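Local coordinates for phosphatidylglycerol lysyltransferase C-terminal domain-containing protein (Bacteroides thetaiotaomicron, PDB 2HQY), which is of unknown function but binds coenzyme A and is probably a GNAT-like acyl- or aminoacyltransferase, at residues N90-V96 / Y291-D297; F54-A58 / D83-H89. The contacts are given in a common frame with arbitrary orientation. Residue numbers count along the deposited sequence, not the author numbering.

Contact 1. Residues N90-V96 / Y291-D297; sequences NFCMLGV and YMACLKD
Strands 92-96 and 291-295 run antiparallel, their axes 4.5 Å apart at closest approach and their directions 168° apart. Ahead of the strand, Asn90 (chi1 t) reaches across and donates from ND2 to Leu295 O at 3.0 Å, extending the pairing by one side-chain bond. Phe91 O accepts from Leu295 N at 2.9 Å, while the Phe91 ring packs on Leu80 and Ile81 of helix 73-87. Cys92 faces Cys294 as a non-hydrogen-bonded pair, CA to CA 4.1 Å. Both have chi1 m, and their SG atoms join in a disulfide, SG to SG 2.2 Å with chi3 113°, on the same face of the sheet as the Met292 thioether. Met93 and Ala293 form the next, hydrogen-bonded pair: Met93 N to Ala293 O 2.7 Å, Ala293 N to Met93 O 2.9 Å. Leu94 brings CD2 to 4.0 Å from Met292 SD. Gly95 then takes positive phi (67/24), and the register slips by one, a beta bulge. A water bridges the distortion, accepting from Gly95 N at 2.6 Å and donating to Tyr291 O at 3.1 Å. Beyond it Val96 pairs with Tyr291, with Tyr291 N to Val96 O at 2.7 Å and Val96 N to Tyr291 O at 3.3 Å; Val96 CG2 also lies 4.1 Å from Ala293 CB, on the face covered by helix 98-107. Strands 61-69 and 112-116 flank the pair, so both are interior strands of the sheet. A cross-strand disulfide at a non-hydrogen-bonded pair covalently ties the last strand, 286-295, to strand 92-96, joining cysteines 202 residues apart in sequence.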
loop_
_atom_site.group_PDB
_atom_site.type_symbol
_atom_site.label_atom_id
_atom_site.label_comp_id
_atom_site.label_asym_id
_atom_site.label_seq_id
_atom_site.Cartn_x
_atom_site.Cartn_y
_atom_site.Cartn_z
ATOM N N ASN A 90 -21.368 -5.120 -7.264
ATOM C CA ASN A 90 -21.837 -4.580 -8.525
ATOM C C ASN A 90 -20.626 -4.078 -9.315
ATOM O O ASN A 90 -19.562 -3.810 -8.740
ATOM C CB ASN A 90 -22.854 -3.455 -8.311
ATOM C CG ASN A 90 -23.582 -3.084 -9.592
ATOM O OD1 ASN A 90 -23.899 -3.951 -10.408
ATOM N ND2 ASN A 90 -23.839 -1.794 -9.783
ATOM N N PHE A 91 -20.778 -3.993 -10.630
ATOM C CA PHE A 91 -19.717 -3.450 -11.478
ATOM C C PHE A 91 -19.874 -1.928 -11.582
ATOM O O PHE A 91 -20.944 -1.421 -11.982
ATOM C CB PHE A 91 -19.737 -4.101 -12.866
ATOM C CG PHE A 91 -18.723 -3.535 -13.818
ATOM C CD1 PHE A 91 -17.358 -3.769 -13.629
ATOM C CD2 PHE A 91 -19.125 -2.770 -14.914
ATOM C CE1 PHE A 91 -16.413 -3.243 -14.521
ATOM C CE2 PHE A 91 -18.200 -2.241 -15.824
ATOM C CZ PHE A 91 -16.831 -2.476 -15.641
ATOM N N CYS A 92 -18.808 -1.213 -11.214
ATOM C CA CYS A 92 -18.745 0.240 -11.324
ATOM C C CYS A 92 -17.397 0.609 -11.901
ATOM O O CYS A 92 -16.353 0.056 -11.479
ATOM C CB CYS A 92 -18.896 0.918 -9.961
ATOM S SG CYS A 92 -20.546 0.781 -9.243
ATOM N N MET A 93 -17.429 1.547 -12.844
ATOM C CA MET A 93 -16.214 2.070 -13.477
ATOM C C MET A 93 -16.044 3.518 -13.133
ATOM O O MET A 93 -17.039 4.257 -13.016
ATOM C CB MET A 93 -16.296 1.973 -15.001
ATOM C CG MET A 93 -15.734 0.738 -15.614
ATOM S SD MET A 93 -15.907 0.775 -17.425
ATOM C CE MET A 93 -17.636 1.156 -17.676
ATOM N N LEU A 94 -14.774 3.917 -12.995
ATOM C CA LEU A 94 -14.370 5.298 -12.704
ATOM C C LEU A 94 -13.653 5.935 -13.898
ATOM O O LEU A 94 -13.262 5.234 -14.857
ATOM C CB LEU A 94 -13.461 5.330 -11.490
ATOM C CG LEU A 94 -14.023 4.863 -10.159
ATOM C CD1 LEU A 94 -12.948 4.985 -9.089
ATOM C CD2 LEU A 94 -15.266 5.641 -9.746
ATOM N N GLY A 95 -13.529 7.271 -13.859
ATOM C CA GLY A 95 -12.755 8.042 -14.858
ATOM C C GLY A 95 -13.353 8.028 -16.242
ATOM O O GLY A 95 -12.656 8.218 -17.257
ATOM N N VAL A 96 -14.659 7.802 -16.296
ATOM C CA VAL A 96 -15.369 7.813 -17.548
ATOM C C VAL A 96 -15.539 9.286 -17.899
ATOM O O VAL A 96 -16.304 10.017 -17.254
ATOM C CB VAL A 96 -16.714 7.089 -17.419
ATOM C CG1 VAL A 96 -17.477 7.089 -18.742
ATOM C CG2 VAL A 96 -16.477 5.670 -16.907
ATOM N N TYR A 291 -16.950 10.646 -14.688
ATOM C CA TYR A 291 -18.166 9.941 -14.295
ATOM C C TYR A 291 -17.883 8.622 -13.629
ATOM O O TYR A 291 -16.873 7.972 -13.892
ATOM C CB TYR A 291 -19.119 9.742 -15.488
ATOM C CG TYR A 291 -19.678 11.039 -15.990
ATOM C CD1 TYR A 291 -20.947 11.471 -15.595
ATOM C CD2 TYR A 291 -18.935 11.848 -16.842
ATOM C CE1 TYR A 291 -21.452 12.679 -16.045
ATOM C CE2 TYR A 291 -19.420 13.048 -17.288
ATOM C CZ TYR A 291 -20.674 13.463 -16.886
ATOM O OH TYR A 291 -21.145 14.655 -17.348
ATOM N N MET A 292 -18.788 8.235 -12.745
ATOM C CA MET A 292 -18.834 6.854 -12.315
ATOM C C MET A 292 -19.983 6.206 -13.083
ATOM O O MET A 292 -21.098 6.747 -13.137
ATOM C CB MET A 292 -18.999 6.733 -10.801
ATOM C CG MET A 292 -19.164 5.264 -10.319
ATOM S SD MET A 292 -18.981 5.023 -8.536
ATOM C CE MET A 292 -20.638 5.355 -7.992
ATOM N N ALA A 293 -19.688 5.069 -13.706
ATOM C CA ALA A 293 -20.668 4.304 -14.470
ATOM C C ALA A 293 -20.876 2.991 -13.727
ATOM O O ALA A 293 -19.955 2.160 -13.637
ATOM C CB ALA A 293 -20.157 4.050 -15.882
ATOM N N CYS A 294 -22.062 2.822 -13.185
ATOM C CA CYS A 294 -22.436 1.615 -12.490
ATOM C C CYS A 294 -23.517 0.829 -13.250
ATOM O O CYS A 294 -24.462 1.387 -13.726
ATOM C CB CYS A 294 -22.897 1.916 -11.084
ATOM S SG CYS A 294 -21.627 2.492 -9.987
ATOM N N LEU A 295 -23.316 -0.467 -13.354
ATOM C CA LEU A 295 -24.220 -1.317 -14.088
ATOM C C LEU A 295 -25.539 -1.252 -13.368
ATOM O O LEU A 295 -25.573 -1.382 -12.188
ATOM C CB LEU A 295 -23.694 -2.733 -14.060
ATOM C CG LEU A 295 -24.070 -3.686 -15.147
ATOM C CD1 LEU A 295 -23.885 -3.102 -16.468
ATOM C CD2 LEU A 295 -23.363 -4.961 -15.009
ATOM N N LYS A 296 -26.617 -1.007 -14.095
ATOM C CA LYS A 296 -27.972 -1.053 -13.555
ATOM C C LYS A 296 -28.389 -2.495 -13.371
ATOM O O LYS A 296 -28.343 -3.233 -14.301
ATOM C CB LYS A 296 -28.920 -0.416 -14.558
ATOM C CG LYS A 296 -28.899 1.042 -14.532
ATOM C CD LYS A 296 -30.249 1.623 -14.812
ATOM C CE LYS A 296 -30.614 1.482 -16.249
ATOM N NZ LYS A 296 -30.926 2.772 -16.809
ATOM N N ASP A 297 -28.767 -2.880 -12.158
ATOM C CA ASP A 297 -28.775 -4.276 -11.730
ATOM C C ASP A 297 -27.585 -5.017 -12.292
ATOM O O ASP A 297 -26.459 -4.839 -11.837
ATOM C CB ASP A 297 -28.773 -4.383 -10.190
ATOM C CG ASP A 297 -29.799 -5.383 -9.648
ATOM O OD1 ASP A 297 -29.718 -6.584 -9.962
ATOM O OD2 ASP A 297 -30.690 -4.962 -8.899
HETATM O O HOH W 1 -14.594 8.690 -11.956
#

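Contact 2. Residues F54-A58 / D83-H89; sequences FKFWA and DADKEKH
A buried salt-bridge network centred on Lys55 joins strand 51-58 to the C-terminal end of helix 73-87, with an edge-to-face aromatic pair beside it. The segments 54-58 and 83-87 run at 32° to each other (signed crossing angle -32°) with axes 12.1 Å apart, so long side chains must bridge the gap. Lys55 points toward the helix and is fully extended, all four chi angles t. Its NZ sits 2.8 Å from Asp83 OD2 and 2.7 Å from Glu87 OE2, binding two carboxylates one helical turn apart; Asp83 OD2 also takes a hydrogen bond from Tyr64 on strand 61-69. This is alpha/beta layer packing, the helix lying against one face of the mixed sheet at a shallow angle to its strand. The helix closes in a Schellman motif: Lys88 has positive phi (66/37), Lys88 N bonds Asp85 O at 2.9 Å, and His89 N reaches back to Ala84 O at 3.1 Å. The chain then extends at His89 (-129/151), whose CA-to-CB bond points toward the strand. Trp57, chi1 m and chi2 92°, presents the edge of its six-membered ring to the His89 face, centroids 5.2 Å apart and planes at 85°, with Trp57 CZ3 to His89 NE2 3.7 Å. Trp57 CZ2 also lies 3.7 Å from Glu87 OE1. On the dimer interface, His89 NE2 hydrogen-bonds Gln166 of the second subunit, and Trp57 stacks on His199 of that subunit.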
loop_
_atom_site.group_PDB
_atom_site.type_symbol
_atom_site.label_atom_id
_atom_site.label_comp_id
_atom_site.label_asym_id
_atom_site.label_seq_id
_atom_site.Cartn_x
_atom_site.Cartn_y
_atom_site.Cartn_z
ATOM N N PHE A 54 -7.609 -1.499 -14.861
ATOM C CA PHE A 54 -7.164 -1.304 -13.466
ATOM C C PHE A 54 -8.329 -1.670 -12.557
ATOM O O PHE A 54 -9.498 -1.518 -12.950
ATOM C CB PHE A 54 -6.727 0.132 -13.203
ATOM C CG PHE A 54 -5.480 0.542 -13.944
ATOM C CD1 PHE A 54 -4.219 0.227 -13.440
ATOM C CD2 PHE A 54 -5.571 1.212 -15.163
ATOM C CE1 PHE A 54 -3.033 0.603 -14.131
ATOM C CE2 PHE A 54 -4.394 1.595 -15.872
ATOM C CZ PHE A 54 -3.127 1.283 -15.354
ATOM N N LYS A 55 -7.992 -2.189 -11.371
ATOM C CA LYS A 55 -8.964 -2.616 -10.347
ATOM C C LYS A 55 -8.482 -2.006 -9.028
ATOM O O LYS A 55 -7.274 -2.126 -8.698
ATOM C CB LYS A 55 -9.000 -4.139 -10.297
ATOM C CG LYS A 55 -9.841 -4.796 -9.202
ATOM C CD LYS A 55 -9.757 -6.308 -9.393
ATOM C CE LYS A 55 -10.690 -7.105 -8.453
ATOM N NZ LYS A 55 -10.543 -8.594 -8.721
ATOM N N PHE A 56 -9.404 -1.323 -8.338
ATOM C CA PHE A 56 -9.156 -0.539 -7.101
ATOM C C PHE A 56 -10.178 -0.908 -6.040
ATOM O O PHE A 56 -11.350 -1.152 -6.355
ATOM C CB PHE A 56 -9.411 0.988 -7.273
ATOM C CG PHE A 56 -8.700 1.611 -8.402
ATOM C CD1 PHE A 56 -7.415 2.173 -8.213
ATOM C CD2 PHE A 56 -9.313 1.710 -9.640
ATOM C CE1 PHE A 56 -6.724 2.787 -9.291
ATOM C CE2 PHE A 56 -8.641 2.320 -10.718
ATOM C CZ PHE A 56 -7.355 2.847 -10.560
ATOM N N TRP A 57 -9.759 -0.854 -4.785
ATOM C CA TRP A 57 -10.689 -0.924 -3.670
ATOM C C TRP A 57 -10.651 0.437 -2.983
ATOM O O TRP A 57 -9.643 0.802 -2.370
ATOM C CB TRP A 57 -10.282 -2.025 -2.691
ATOM C CG TRP A 57 -10.477 -3.402 -3.274
ATOM C CD1 TRP A 57 -9.548 -4.140 -3.958
ATOM C CD2 TRP A 57 -11.677 -4.190 -3.242
ATOM N NE1 TRP A 57 -10.090 -5.356 -4.333
ATOM C CE2 TRP A 57 -11.399 -5.404 -3.928
ATOM C CE3 TRP A 57 -12.964 -3.984 -2.716
ATOM C CZ2 TRP A 57 -12.353 -6.420 -4.069
ATOM C CZ3 TRP A 57 -13.919 -5.002 -2.860
ATOM C CH2 TRP A 57 -13.598 -6.205 -3.537
ATOM N N ALA A 58 -11.727 1.203 -3.175
ATOM C CA ALA A 58 -11.899 2.503 -2.535
ATOM C C ALA A 58 -12.753 2.237 -1.322
ATOM O O ALA A 58 -14.006 2.252 -1.408
ATOM C CB ALA A 58 -12.594 3.467 -3.484
ATOM N N ASP A 83 -15.701 -10.408 -13.384
ATOM C CA ASP A 83 -14.760 -10.248 -12.283
ATOM C C ASP A 83 -15.472 -9.659 -11.070
ATOM O O ASP A 83 -15.303 -10.162 -9.952
ATOM C CB ASP A 83 -13.574 -9.380 -12.699
ATOM C CG ASP A 83 -12.431 -9.482 -11.726
ATOM O OD1 ASP A 83 -11.796 -10.553 -11.672
ATOM O OD2 ASP A 83 -12.184 -8.507 -10.989
ATOM N N ALA A 84 -16.281 -8.617 -11.295
ATOM C CA ALA A 84 -17.043 -7.988 -10.221
ATOM C C ALA A 84 -18.003 -9.012 -9.587
ATOM O O ALA A 84 -18.128 -9.068 -8.373
ATOM C CB ALA A 84 -17.791 -6.797 -10.733
ATOM N N ASP A 85 -18.661 -9.823 -10.418
ATOM C CA ASP A 85 -19.519 -10.921 -9.911
ATOM C C ASP A 85 -18.765 -11.830 -8.945
ATOM O O ASP A 85 -19.283 -12.160 -7.861
ATOM C CB ASP A 85 -20.082 -11.767 -11.064
ATOM C CG ASP A 85 -21.079 -11.014 -11.930
ATOM O OD1 ASP A 85 -21.561 -9.925 -11.532
ATOM O OD2 ASP A 85 -21.400 -11.529 -13.030
ATOM N N LYS A 86 -17.549 -12.235 -9.326
ATOM C CA LYS A 86 -16.701 -13.070 -8.462
ATOM C C LYS A 86 -16.371 -12.394 -7.136
ATOM O O LYS A 86 -16.252 -13.063 -6.103
ATOM C CB LYS A 86 -15.408 -13.467 -9.179
ATOM C CG LYS A 86 -15.488 -14.796 -9.912
ATOM C CD LYS A 86 -14.174 -15.127 -10.631
ATOM C CE LYS A 86 -14.134 -14.513 -12.025
ATOM N NZ LYS A 86 -13.200 -15.219 -12.941
ATOM N N GLU A 87 -16.216 -11.071 -7.173
ATOM C CA GLU A 87 -15.953 -10.298 -5.978
ATOM C C GLU A 87 -17.217 -10.053 -5.155
ATOM O O GLU A 87 -17.123 -9.556 -4.026
ATOM C CB GLU A 87 -15.286 -8.965 -6.346
ATOM C CG GLU A 87 -13.933 -9.136 -7.035
ATOM C CD GLU A 87 -12.829 -9.643 -6.103
ATOM O OE1 GLU A 87 -13.084 -9.909 -4.899
ATOM O OE2 GLU A 87 -11.691 -9.768 -6.584
ATOM N N LYS A 88 -18.372 -10.403 -5.731
ATOM C CA LYS A 88 -19.704 -10.228 -5.108
ATOM C C LYS A 88 -20.047 -8.756 -4.934
ATOM O O LYS A 88 -20.633 -8.340 -3.931
ATOM C CB LYS A 88 -19.803 -11.020 -3.790
ATOM C CG LYS A 88 -19.690 -12.520 -4.025
ATOM C CD LYS A 88 -19.744 -13.338 -2.735
ATOM C CE LYS A 88 -19.510 -14.814 -3.024
ATOM N NZ LYS A 88 -20.494 -15.277 -4.052
ATOM N N HIS A 89 -19.641 -7.959 -5.922
ATOM C CA HIS A 89 -19.913 -6.528 -5.924
ATOM C C HIS A 89 -20.533 -6.153 -7.266
ATOM O O HIS A 89 -20.269 -6.812 -8.294
ATOM C CB HIS A 89 -18.622 -5.718 -5.687
ATOM C CG HIS A 89 -18.179 -5.689 -4.259
ATOM N ND1 HIS A 89 -18.267 -4.558 -3.475
ATOM C CD2 HIS A 89 -17.641 -6.650 -3.473
ATOM C CE1 HIS A 89 -17.815 -4.829 -2.262
ATOM N NE2 HIS A 89 -17.443 -6.096 -2.233
#

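Overall arrangement
Contact 2 comes first along the chain: segment 83-89 ends where segment 90-96 begins, so the exit from helix 73-87 leads straight into the strand of contact 1. Their centres are about 11 Å apart, and they touch where Phe91 CA meets Ala84 CB at 3.9 Å. Both reach the same mixed sheet, strand 61-69 lying between strands 51-58 and 92-96; its Tyr64 serves both, through backbone bonds to contact 1 and its hydroxyl at Asp83 of contact 2. Contact 1 pairs strands within the sheet, whereas contact 2 fixes the helix against it and reaches the second subunit. Both lie away from the coenzyme A pocket around Trp175, Glu190 and Tyr246.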